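PDB 7LAO: aminoglycoside N(3)-acetyltransferase III from Serratia marcescens, which transfers the acetyl group of acetyl-CoA to the 3-amino group of 2-deoxystreptamine antibiotics such as gentamicin, kanamycin and tobramycin, making the bacterium resistant to them. Local coordinates for residues A61-E70 with W85-Y96; P135-G143 with R200-D208. One frame throughout, in Å; residues are numbered along the deposited sequence.

Contact 1. Residues A61-E70 with W85-Y96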
loop_
_atom_site.group_PDB
_atom_site.type_symbol
_atom_site.label_atom_id
_atom_site.label_comp_id
_atom_site.label_asym_id
_atom_site.label_seq_id
_atom_site.Cartn_x
_atom_site.Cartn_y
_atom_site.Cartn_z
ATOM N N ALA A 61 -3.045 3.953 -2.683
ATOM C CA ALA A 61 -3.415 5.334 -2.999
ATOM C C ALA A 61 -4.203 5.992 -1.871
ATOM O O ALA A 61 -3.974 7.160 -1.541
ATOM C CB ALA A 61 -4.235 5.386 -4.293
ATOM N N SER A 62 -5.174 5.281 -1.314
ATOM C CA SER A 62 -5.999 5.821 -0.221
ATOM C C SER A 62 -6.673 7.097 -0.746
ATOM O O SER A 62 -6.995 7.187 -1.944
ATOM C CB SER A 62 -5.166 5.998 1.042
ATOM O OG SER A 62 -5.919 6.671 2.054
ATOM N N TRP A 63 -6.869 8.113 0.088
ATOM C CA TRP A 63 -7.676 9.260 -0.313
ATOM C C TRP A 63 -7.266 10.467 0.521
ATOM O O TRP A 63 -7.168 10.358 1.746
ATOM C CB TRP A 63 -9.163 8.918 -0.110
ATOM C CG TRP A 63 -10.193 9.947 -0.583
ATOM C CD1 TRP A 63 -10.012 10.950 -1.483
ATOM C CD2 TRP A 63 -11.550 10.043 -0.136
ATOM N NE1 TRP A 63 -11.190 11.669 -1.648
ATOM C CE2 TRP A 63 -12.149 11.127 -0.828
ATOM C CE3 TRP A 63 -12.325 9.311 0.773
ATOM C CZ2 TRP A 63 -13.472 11.500 -0.629
ATOM C CZ3 TRP A 63 -13.645 9.674 0.963
ATOM C CH2 TRP A 63 -14.207 10.764 0.266
ATOM N N ASP A 64 -7.080 11.623 -0.131
ATOM C CA ASP A 64 -6.685 12.831 0.580
ATOM C C ASP A 64 -7.817 13.466 1.387
ATOM O O ASP A 64 -7.548 14.413 2.137
ATOM C CB ASP A 64 -6.083 13.856 -0.409
ATOM C CG ASP A 64 -7.090 14.374 -1.447
ATOM O OD1 ASP A 64 -6.966 15.549 -1.836
ATOM O OD2 ASP A 64 -8.006 13.631 -1.873
ATOM N N ARG A 65 -9.063 12.969 1.278
ATOM C CA ARG A 65 -10.196 13.466 2.063
ATOM C C ARG A 65 -10.940 12.319 2.752
ATOM O O ARG A 65 -12.171 12.327 2.875
ATOM C CB ARG A 65 -11.164 14.276 1.191
ATOM C CG ARG A 65 -10.585 15.572 0.624
ATOM C CD ARG A 65 -10.178 16.551 1.716
ATOM N NE ARG A 65 -11.023 16.406 2.898
ATOM C CZ ARG A 65 -10.614 16.595 4.150
ATOM N NH1 ARG A 65 -9.359 16.956 4.404
ATOM N NH2 ARG A 65 -11.470 16.423 5.150
ATOM N N SER A 66 -10.220 11.320 3.209
ATOM C CA SER A 66 -10.877 10.222 3.897
ATOM C C SER A 66 -11.324 10.680 5.285
ATOM O O SER A 66 -10.584 11.399 5.955
ATOM C CB SER A 66 -9.937 9.034 3.995
ATOM O OG SER A 66 -10.318 8.145 5.022
ATOM N N PRO A 67 -12.559 10.339 5.718
ATOM C CA PRO A 67 -13.016 10.697 7.073
ATOM C C PRO A 67 -12.738 9.606 8.102
ATOM O O PRO A 67 -13.605 9.247 8.909
ATOM C CB PRO A 67 -14.528 10.900 6.863
ATOM C CG PRO A 67 -14.864 9.927 5.813
ATOM C CD PRO A 67 -13.664 9.831 4.894
ATOM N N TYR A 68 -11.506 9.072 8.084
ATOM C CA TYR A 68 -11.144 7.962 8.961
ATOM C C TYR A 68 -11.162 8.379 10.428
ATOM O O TYR A 68 -11.825 7.751 11.260
ATOM C CB TYR A 68 -9.762 7.418 8.582
ATOM C CG TYR A 68 -9.260 6.328 9.512
ATOM C CD1 TYR A 68 -9.705 5.012 9.374
ATOM C CD2 TYR A 68 -8.344 6.612 10.538
ATOM C CE1 TYR A 68 -9.245 3.998 10.218
ATOM C CE2 TYR A 68 -7.881 5.607 11.395
ATOM C CZ TYR A 68 -8.326 4.300 11.225
ATOM O OH TYR A 68 -7.883 3.291 12.066
ATOM N N GLU A 69 -10.412 9.419 10.778
ATOM C CA GLU A 69 -10.342 9.773 12.190
ATOM C C GLU A 69 -11.621 10.476 12.627
ATOM O O GLU A 69 -12.095 10.282 13.754
ATOM C CB GLU A 69 -9.106 10.627 12.464
ATOM C CG GLU A 69 -8.380 10.253 13.755
ATOM C CD GLU A 69 -8.996 10.907 14.998
ATOM O OE1 GLU A 69 -9.998 11.647 14.862
ATOM O OE2 GLU A 69 -8.467 10.688 16.110
ATOM N N GLU A 70 -12.218 11.255 11.727
ATOM C CA GLU A 70 -13.450 11.967 12.033
ATOM C C GLU A 70 -14.603 11.024 12.356
ATOM O O GLU A 70 -15.597 11.461 12.949
ATOM C CB GLU A 70 -13.822 12.876 10.860
ATOM C CG GLU A 70 -12.764 13.917 10.510
ATOM C CD GLU A 70 -11.710 13.403 9.537
ATOM O OE1 GLU A 70 -11.523 12.166 9.443
ATOM O OE2 GLU A 70 -11.069 14.243 8.863
ATOM N N TRP A 85 -19.270 16.411 2.766
ATOM C CA TRP A 85 -18.011 15.740 2.518
ATOM C C TRP A 85 -17.935 15.323 1.054
ATOM O O TRP A 85 -18.880 14.710 0.544
ATOM C CB TRP A 85 -17.875 14.516 3.415
ATOM C CG TRP A 85 -16.457 14.156 3.662
ATOM C CD1 TRP A 85 -15.616 13.502 2.807
ATOM C CD2 TRP A 85 -15.697 14.429 4.843
ATOM N NE1 TRP A 85 -14.375 13.347 3.389
ATOM C CE2 TRP A 85 -14.400 13.912 4.637
ATOM C CE3 TRP A 85 -15.987 15.057 6.056
ATOM C CZ2 TRP A 85 -13.397 14.009 5.600
ATOM C CZ3 TRP A 85 -14.990 15.152 7.008
ATOM C CH2 TRP A 85 -13.710 14.631 6.775
ATOM N N PRO A 86 -16.847 15.634 0.351
ATOM C CA PRO A 86 -16.743 15.290 -1.076
ATOM C C PRO A 86 -16.878 13.795 -1.296
ATOM O O PRO A 86 -16.312 12.992 -0.540
ATOM C CB PRO A 86 -15.339 15.783 -1.463
ATOM C CG PRO A 86 -14.623 15.956 -0.177
ATOM C CD PRO A 86 -15.657 16.357 0.824
ATOM N N PRO A 87 -17.636 13.383 -2.310
ATOM C CA PRO A 87 -17.764 11.953 -2.595
ATOM C C PRO A 87 -16.465 11.376 -3.126
ATOM O O PRO A 87 -15.661 12.058 -3.771
ATOM C CB PRO A 87 -18.878 11.896 -3.650
ATOM C CG PRO A 87 -19.602 13.229 -3.541
ATOM C CD PRO A 87 -18.534 14.204 -3.142
ATOM N N PHE A 88 -16.251 10.105 -2.826
ATOM C CA PHE A 88 -15.044 9.432 -3.288
ATOM C C PHE A 88 -15.273 8.997 -4.724
ATOM O O PHE A 88 -16.019 8.051 -4.990
ATOM C CB PHE A 88 -14.703 8.246 -2.402
ATOM C CG PHE A 88 -13.526 7.468 -2.887
ATOM C CD1 PHE A 88 -12.260 8.014 -2.844
ATOM C CD2 PHE A 88 -13.691 6.196 -3.409
ATOM C CE1 PHE A 88 -11.176 7.293 -3.293
ATOM C CE2 PHE A 88 -12.604 5.475 -3.854
ATOM C CZ PHE A 88 -11.359 6.024 -3.804
ATOM N N ASP A 89 -14.650 9.700 -5.658
ATOM C CA ASP A 89 -14.783 9.390 -7.074
ATOM C C ASP A 89 -13.472 8.796 -7.552
ATOM O O ASP A 89 -12.413 9.391 -7.338
ATOM C CB ASP A 89 -15.133 10.636 -7.889
ATOM C CG ASP A 89 -15.220 10.353 -9.379
ATOM O OD1 ASP A 89 -15.765 9.301 -9.771
ATOM O OD2 ASP A 89 -14.734 11.188 -10.165
ATOM N N LEU A 90 -13.553 7.624 -8.192
ATOM C CA LEU A 90 -12.347 6.857 -8.499
ATOM C C LEU A 90 -11.393 7.650 -9.382
ATOM O O LEU A 90 -10.167 7.594 -9.201
ATOM C CB LEU A 90 -12.722 5.541 -9.190
ATOM C CG LEU A 90 -13.596 4.517 -8.472
ATOM C CD1 LEU A 90 -13.502 3.175 -9.186
ATOM C CD2 LEU A 90 -13.202 4.388 -7.033
ATOM N N ALA A 91 -11.945 8.405 -10.339
ATOM C CA ALA A 91 -11.135 9.090 -11.337
ATOM C C ALA A 91 -10.605 10.431 -10.865
ATOM O O ALA A 91 -9.525 10.848 -11.302
ATOM C CB ALA A 91 -11.946 9.302 -12.618
ATOM N N THR A 92 -11.322 11.127 -9.990
ATOM C CA THR A 92 -10.938 12.495 -9.686
ATOM C C THR A 92 -10.422 12.701 -8.272
ATOM O O THR A 92 -9.731 13.691 -8.027
ATOM C CB THR A 92 -12.114 13.458 -9.941
ATOM O OG1 THR A 92 -13.227 13.119 -9.101
ATOM C CG2 THR A 92 -12.548 13.373 -11.393
ATOM N N SER A 93 -10.716 11.809 -7.335
ATOM C CA SER A 93 -10.364 12.102 -5.958
ATOM C C SER A 93 -8.868 11.918 -5.739
ATOM O O SER A 93 -8.251 10.980 -6.251
ATOM C CB SER A 93 -11.170 11.233 -4.997
ATOM O OG SER A 93 -12.548 11.265 -5.293
ATOM N N GLY A 94 -8.287 12.833 -4.984
ATOM C CA GLY A 94 -6.868 12.801 -4.728
ATOM C C GLY A 94 -6.449 11.621 -3.875
ATOM O O GLY A 94 -7.244 10.945 -3.230
ATOM N N THR A 95 -5.155 11.360 -3.902
ATOM C CA THR A 95 -4.541 10.286 -3.121
ATOM C C THR A 95 -4.071 10.853 -1.799
ATOM O O THR A 95 -3.869 12.060 -1.664
ATOM C CB THR A 95 -3.365 9.697 -3.886
ATOM O OG1 THR A 95 -2.464 10.761 -4.209
ATOM C CG2 THR A 95 -3.874 9.124 -5.163
ATOM N N TYR A 96 -3.930 9.997 -0.820
ATOM C CA TYR A 96 -3.372 10.449 0.443
ATOM C C TYR A 96 -1.899 10.826 0.271
ATOM O O TYR A 96 -1.080 9.949 -0.038
ATOM C CB TYR A 96 -3.511 9.362 1.488
ATOM C CG TYR A 96 -2.922 9.735 2.837
ATOM C CD1 TYR A 96 -3.387 10.832 3.540
ATOM C CD2 TYR A 96 -1.903 8.979 3.402
ATOM C CE1 TYR A 96 -2.863 11.161 4.774
ATOM C CE2 TYR A 96 -1.366 9.310 4.632
ATOM C CZ TYR A 96 -1.852 10.393 5.314
ATOM O OH TYR A 96 -1.332 10.717 6.542
HETATM O O HOH W 1 -10.126 14.015 -3.260
#

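Contact 2. Residues P135-G143 with R200-D208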
loop_
_atom_site.group_PDB
_atom_site.type_symbol
_atom_site.label_atom_id
_atom_site.label_comp_id
_atom_site.label_asym_id
_atom_site.label_seq_id
_atom_site.Cartn_x
_atom_site.Cartn_y
_atom_site.Cartn_z
ATOM N N PRO A 135 -12.736 -7.439 -5.685
ATOM C CA PRO A 135 -13.540 -6.529 -4.870
ATOM C C PRO A 135 -12.732 -5.807 -3.803
ATOM O O PRO A 135 -11.575 -6.179 -3.535
ATOM C CB PRO A 135 -14.597 -7.475 -4.255
ATOM C CG PRO A 135 -13.811 -8.748 -4.073
ATOM C CD PRO A 135 -12.823 -8.830 -5.211
ATOM N N HIS A 136 -13.284 -4.755 -3.206
ATOM C CA HIS A 136 -12.531 -4.062 -2.141
ATOM C C HIS A 136 -13.587 -3.447 -1.227
ATOM O O HIS A 136 -14.017 -2.313 -1.431
ATOM C CB HIS A 136 -11.532 -3.021 -2.620
ATOM C CG HIS A 136 -10.483 -2.682 -1.591
ATOM N ND1 HIS A 136 -9.483 -1.746 -1.801
ATOM C CD2 HIS A 136 -10.273 -3.172 -0.337
ATOM C CE1 HIS A 136 -8.732 -1.657 -0.720
ATOM N NE2 HIS A 136 -9.175 -2.517 0.176
ATOM N N ARG A 137 -14.013 -4.227 -0.241
ATOM C CA ARG A 137 -15.171 -3.902 0.574
ATOM C C ARG A 137 -14.783 -3.338 1.930
ATOM O O ARG A 137 -13.707 -3.616 2.475
ATOM C CB ARG A 137 -16.061 -5.138 0.773
ATOM C CG ARG A 137 -16.061 -6.146 -0.384
ATOM C CD ARG A 137 -17.139 -7.208 -0.207
ATOM N NE ARG A 137 -17.032 -8.322 -1.154
ATOM C CZ ARG A 137 -17.631 -8.373 -2.346
ATOM N NH1 ARG A 137 -18.386 -7.359 -2.771
ATOM N NH2 ARG A 137 -17.468 -9.441 -3.127
ATOM N N LEU A 138 -15.698 -2.545 2.481
ATOM C CA LEU A 138 -15.577 -2.154 3.875
ATOM C C LEU A 138 -15.484 -3.392 4.757
ATOM O O LEU A 138 -16.263 -4.333 4.603
ATOM C CB LEU A 138 -16.771 -1.316 4.293
ATOM C CG LEU A 138 -16.819 0.018 3.575
ATOM C CD1 LEU A 138 -17.914 0.838 4.179
ATOM C CD2 LEU A 138 -15.450 0.714 3.675
ATOM N N GLY A 139 -14.539 -3.379 5.709
ATOM C CA GLY A 139 -14.248 -4.544 6.515
ATOM C C GLY A 139 -13.236 -5.488 5.900
ATOM O O GLY A 139 -12.908 -6.515 6.506
ATOM N N GLN A 140 -12.757 -5.193 4.703
ATOM C CA GLN A 140 -11.747 -5.990 4.030
ATOM C C GLN A 140 -10.691 -5.056 3.486
ATOM O O GLN A 140 -10.324 -5.090 2.311
ATOM C CB GLN A 140 -12.367 -6.865 2.936
ATOM C CG GLN A 140 -13.464 -7.785 3.458
ATOM C CD GLN A 140 -13.909 -8.836 2.457
ATOM O OE1 GLN A 140 -14.151 -8.541 1.278
ATOM N NE2 GLN A 140 -14.005 -10.088 2.929
ATOM N N ALA A 141 -10.206 -4.170 4.358
ATOM C CA ALA A 141 -9.281 -3.132 3.919
ATOM C C ALA A 141 -7.956 -3.723 3.442
ATOM O O ALA A 141 -7.520 -3.478 2.304
ATOM C CB ALA A 141 -9.044 -2.132 5.056
ATOM N N LEU A 142 -7.283 -4.487 4.306
ATOM C CA LEU A 142 -5.947 -4.959 4.006
ATOM C C LEU A 142 -5.780 -6.445 4.282
ATOM O O LEU A 142 -4.673 -6.959 4.126
ATOM C CB LEU A 142 -4.903 -4.174 4.845
ATOM C CG LEU A 142 -4.987 -2.635 4.670
ATOM C CD1 LEU A 142 -4.162 -1.843 5.731
ATOM C CD2 LEU A 142 -4.555 -2.220 3.221
ATOM N N GLY A 143 -6.821 -7.132 4.746
ATOM C CA GLY A 143 -6.676 -8.516 5.152
ATOM C C GLY A 143 -7.273 -9.514 4.169
ATOM O O GLY A 143 -7.073 -9.373 2.958
ATOM N N ARG A 200 -24.246 6.774 0.444
ATOM C CA ARG A 200 -24.795 6.132 1.627
ATOM C C ARG A 200 -23.616 5.857 2.546
ATOM O O ARG A 200 -22.725 5.065 2.204
ATOM C CB ARG A 200 -25.565 4.858 1.270
ATOM C CG ARG A 200 -26.554 5.034 0.101
ATOM C CD ARG A 200 -28.014 4.778 0.521
ATOM N NE ARG A 200 -28.472 5.698 1.567
ATOM C CZ ARG A 200 -29.509 5.475 2.373
ATOM N NH1 ARG A 200 -30.215 4.356 2.269
ATOM N NH2 ARG A 200 -29.839 6.376 3.292
ATOM N N TRP A 201 -23.586 6.555 3.683
ATOM C CA TRP A 201 -22.516 6.323 4.643
ATOM C C TRP A 201 -22.683 4.964 5.274
ATOM O O TRP A 201 -23.752 4.611 5.780
ATOM C CB TRP A 201 -22.461 7.383 5.729
ATOM C CG TRP A 201 -21.853 8.572 5.194
ATOM C CD1 TRP A 201 -22.423 9.426 4.310
ATOM C CD2 TRP A 201 -20.528 9.059 5.439
ATOM N NE1 TRP A 201 -21.553 10.435 4.003
ATOM C CE2 TRP A 201 -20.381 10.234 4.683
ATOM C CE3 TRP A 201 -19.462 8.635 6.241
ATOM C CZ2 TRP A 201 -19.213 10.985 4.692
ATOM C CZ3 TRP A 201 -18.303 9.384 6.247
ATOM C CH2 TRP A 201 -18.189 10.546 5.479
ATOM N N GLU A 202 -21.628 4.196 5.203
ATOM C CA GLU A 202 -21.677 2.835 5.609
ATOM C C GLU A 202 -20.524 2.611 6.525
ATOM O O GLU A 202 -19.525 3.298 6.533
ATOM C CB GLU A 202 -21.570 1.911 4.442
ATOM C CG GLU A 202 -22.403 0.670 4.557
ATOM C CD GLU A 202 -22.450 -0.027 3.230
ATOM O OE1 GLU A 202 -21.496 -0.791 2.931
ATOM O OE2 GLU A 202 -23.404 0.220 2.469
ATOM N N LEU A 203 -20.650 1.593 7.251
ATOM C CA LEU A 203 -19.791 1.428 8.368
ATOM C C LEU A 203 -18.835 0.286 8.115
ATOM O O LEU A 203 -19.205 -0.722 7.501
ATOM C CB LEU A 203 -20.598 1.177 9.644
ATOM C CG LEU A 203 -19.788 0.910 10.916
ATOM C CD1 LEU A 203 -18.944 2.122 11.278
ATOM C CD2 LEU A 203 -20.705 0.526 12.067
ATOM N N ALA A 204 -17.591 0.442 8.574
ATOM C CA ALA A 204 -16.615 -0.633 8.555
ATOM C C ALA A 204 -16.191 -1.032 9.963
ATOM O O ALA A 204 -16.170 -0.212 10.890
ATOM C CB ALA A 204 -15.372 -0.225 7.748
ATOM N N GLU A 205 -15.697 -2.266 10.043
ATOM C CA GLU A 205 -15.132 -2.876 11.243
ATOM C C GLU A 205 -13.910 -3.628 10.704
ATOM O O GLU A 205 -14.066 -4.547 9.900
ATOM C CB GLU A 205 -16.123 -3.844 11.884
ATOM C CG GLU A 205 -15.472 -4.967 12.674
ATOM C CD GLU A 205 -15.431 -4.682 14.164
ATOM O OE1 GLU A 205 -15.746 -5.596 14.954
ATOM O OE2 GLU A 205 -15.083 -3.544 14.543
ATOM N N ASP A 206 -12.701 -3.256 11.127
ATOM C CA ASP A 206 -11.513 -3.887 10.577
ATOM C C ASP A 206 -10.398 -3.861 11.610
ATOM O O ASP A 206 -10.505 -3.225 12.659
ATOM C CB ASP A 206 -11.078 -3.199 9.273
ATOM C CG ASP A 206 -10.588 -4.186 8.224
ATOM O OD1 ASP A 206 -9.893 -5.152 8.616
ATOM O OD2 ASP A 206 -10.895 -4.006 7.017
ATOM N N PHE A 207 -9.326 -4.587 11.301
ATOM C CA PHE A 207 -8.154 -4.610 12.154
ATOM C C PHE A 207 -7.497 -3.224 12.188
ATOM O O PHE A 207 -7.524 -2.467 11.214
ATOM C CB PHE A 207 -7.153 -5.661 11.656
ATOM C CG PHE A 207 -7.627 -7.072 11.790
ATOM C CD1 PHE A 207 -7.643 -7.693 13.021
ATOM C CD2 PHE A 207 -8.073 -7.783 10.676
ATOM C CE1 PHE A 207 -8.089 -9.001 13.147
ATOM C CE2 PHE A 207 -8.524 -9.083 10.797
ATOM C CZ PHE A 207 -8.513 -9.691 12.041
ATOM N N ASP A 208 -6.912 -2.896 13.334
ATOM C CA ASP A 208 -6.203 -1.629 13.529
ATOM C C ASP A 208 -4.950 -1.549 12.642
ATOM O O ASP A 208 -4.053 -2.390 12.756
ATOM C CB ASP A 208 -5.838 -1.520 15.010
ATOM C CG ASP A 208 -5.502 -0.107 15.444
ATOM O OD1 ASP A 208 -5.231 0.735 14.565
ATOM O OD2 ASP A 208 -5.495 0.153 16.668
HETATM O O HOH W 2 -12.473 -1.938 5.945
HETATM O O HOH W 3 -7.378 -4.840 7.190
#

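Contact 1. Residues A61-E70 with W85-Y96
The indole of Trp63 lies between its own chain and Phe88. Over one face sits Phe88, whose CB is 3.8 Å from the centroid of the six-membered ring and almost on its normal, while Phe88 CD1 stands 3.4 Å above the plane. The phenyl ring turns its edge to the indole, the planes at 62°. Arg65 O and Ser66 N lie over the rim of the opposite face, where the chain curls back. With CG anti to the backbone N (chi1 -175°), the indole reaches along the 85-96 segment until Trp63 CH2 meets the carbonyl of Pro86, at the ring edge. Trp85 brings its own edge to the Trp63 face in an offset edge-to-face pair, planes at 70°, completing an aromatic cluster. Both segments belong to the long excursion between strand 56-60 and helix 102-108 of this antibiotic N-acetyltransferase; both arms lack regular helix or strand here, and the cluster lies where they meet. Pro67 CB packs over one face of the Trp85 indole, 3.8 Å from its six-membered centroid. At the indole edge Trp85 NE1 points at Arg65 O in a hydrogen bond whose 2.5 Å length is improbably short and so uncertain, while the carboxylate of Glu70 stands nearly perpendicular to the ring. A water accepts from Trp63 NE1 and Gly94 N and donates to Asp64 OD2, joining indole, backbone and carboxylate. Nearby, Asp64 N donates to Gly94 O, and Tyr96 N bonds to Ala61 O at 2.9 Å; Arg114 also binds Gly94 O and reaches the carbonyl of Ser62.

Contact 2. Residues P135-G143 with R200-D208
Asp206 points its carboxylate from strand 200-207 into the bend of the 135-143 loop, and there the contact is tightest. Ala141 N donates to Asp206 OD2 over 2.8 Å in a nearly straight bond, 170° at the hydrogen, arriving on the syn side and somewhat out of the carboxylate plane. The methyl of Ala141 also rests against this oxygen, CB to OD2 3.3 Å. A water donates to Asp206 OD2 as well, so two donors grip the atom. The other oxygen, OD1, takes the backbone N-H of Phe207 on its anti lone pair, and a second water links it to Leu142 N. With both oxygens engaged, the rotation of this buried carboxylate is fixed, and a negative charge on it would probably be stabilised by Ala141 N, Phe207 N and the two waters, although Gly139 O crowds Asp206 OD2 at 3.3 Å without a bond. Beside it, Gly139 CA approaches Glu205 O in a CA-H...O contact of 3.4 Å.

Toward the start of the strand the packing becomes looser, made of van der Waals contacts to aliphatic carbons and backbone carbonyls. Leu138 CB meets Ala204 CB at 3.9 Å, and Leu138 CD1 meets Glu202 CB and O, both at 3.8 Å, the side chains crossing at a slant. CG of Leu138 is anti to the carbonyl carbon (chi1 -66°), which sends CD1 along the strand toward Glu202, CD2 turning off across it. Glu202 is exposed here, its chain extended beyond CG, whereas His117 of a neighbouring loop touches Leu138 and Ala141. Within the loop, His136 NE2 donates to Ala141 O, a bond that spans the bend. The arrangement is a loop with a type II beta turn, Arg137 to Gln140, with Gly139 at its third position in the left-handed conformation usual there, packed on one strand of the antiparallel hairpin 185-192/200-207.

Following the chain from the N terminus, strand 56-60 of the mixed sheet runs straight into contact 1, which draws the ends of a loop together across 14 intervening residues and closes before helix 102-108. Contact 2 opens later, between helices 129-133 and 147-153, and brings together parts 56 residues apart, an interval that holds both helices and strands, ending on strand 200-207. The two therefore follow one another in series, neither nested nor crossed. In space they meet: Trp201, on the strand of contact 2, packs its ring against Pro67 and Trp85 of contact 1. Hairpin 185-192/200-207 is thus approached by both loops, the first touching strand 185-192 through Pro191 and Met190.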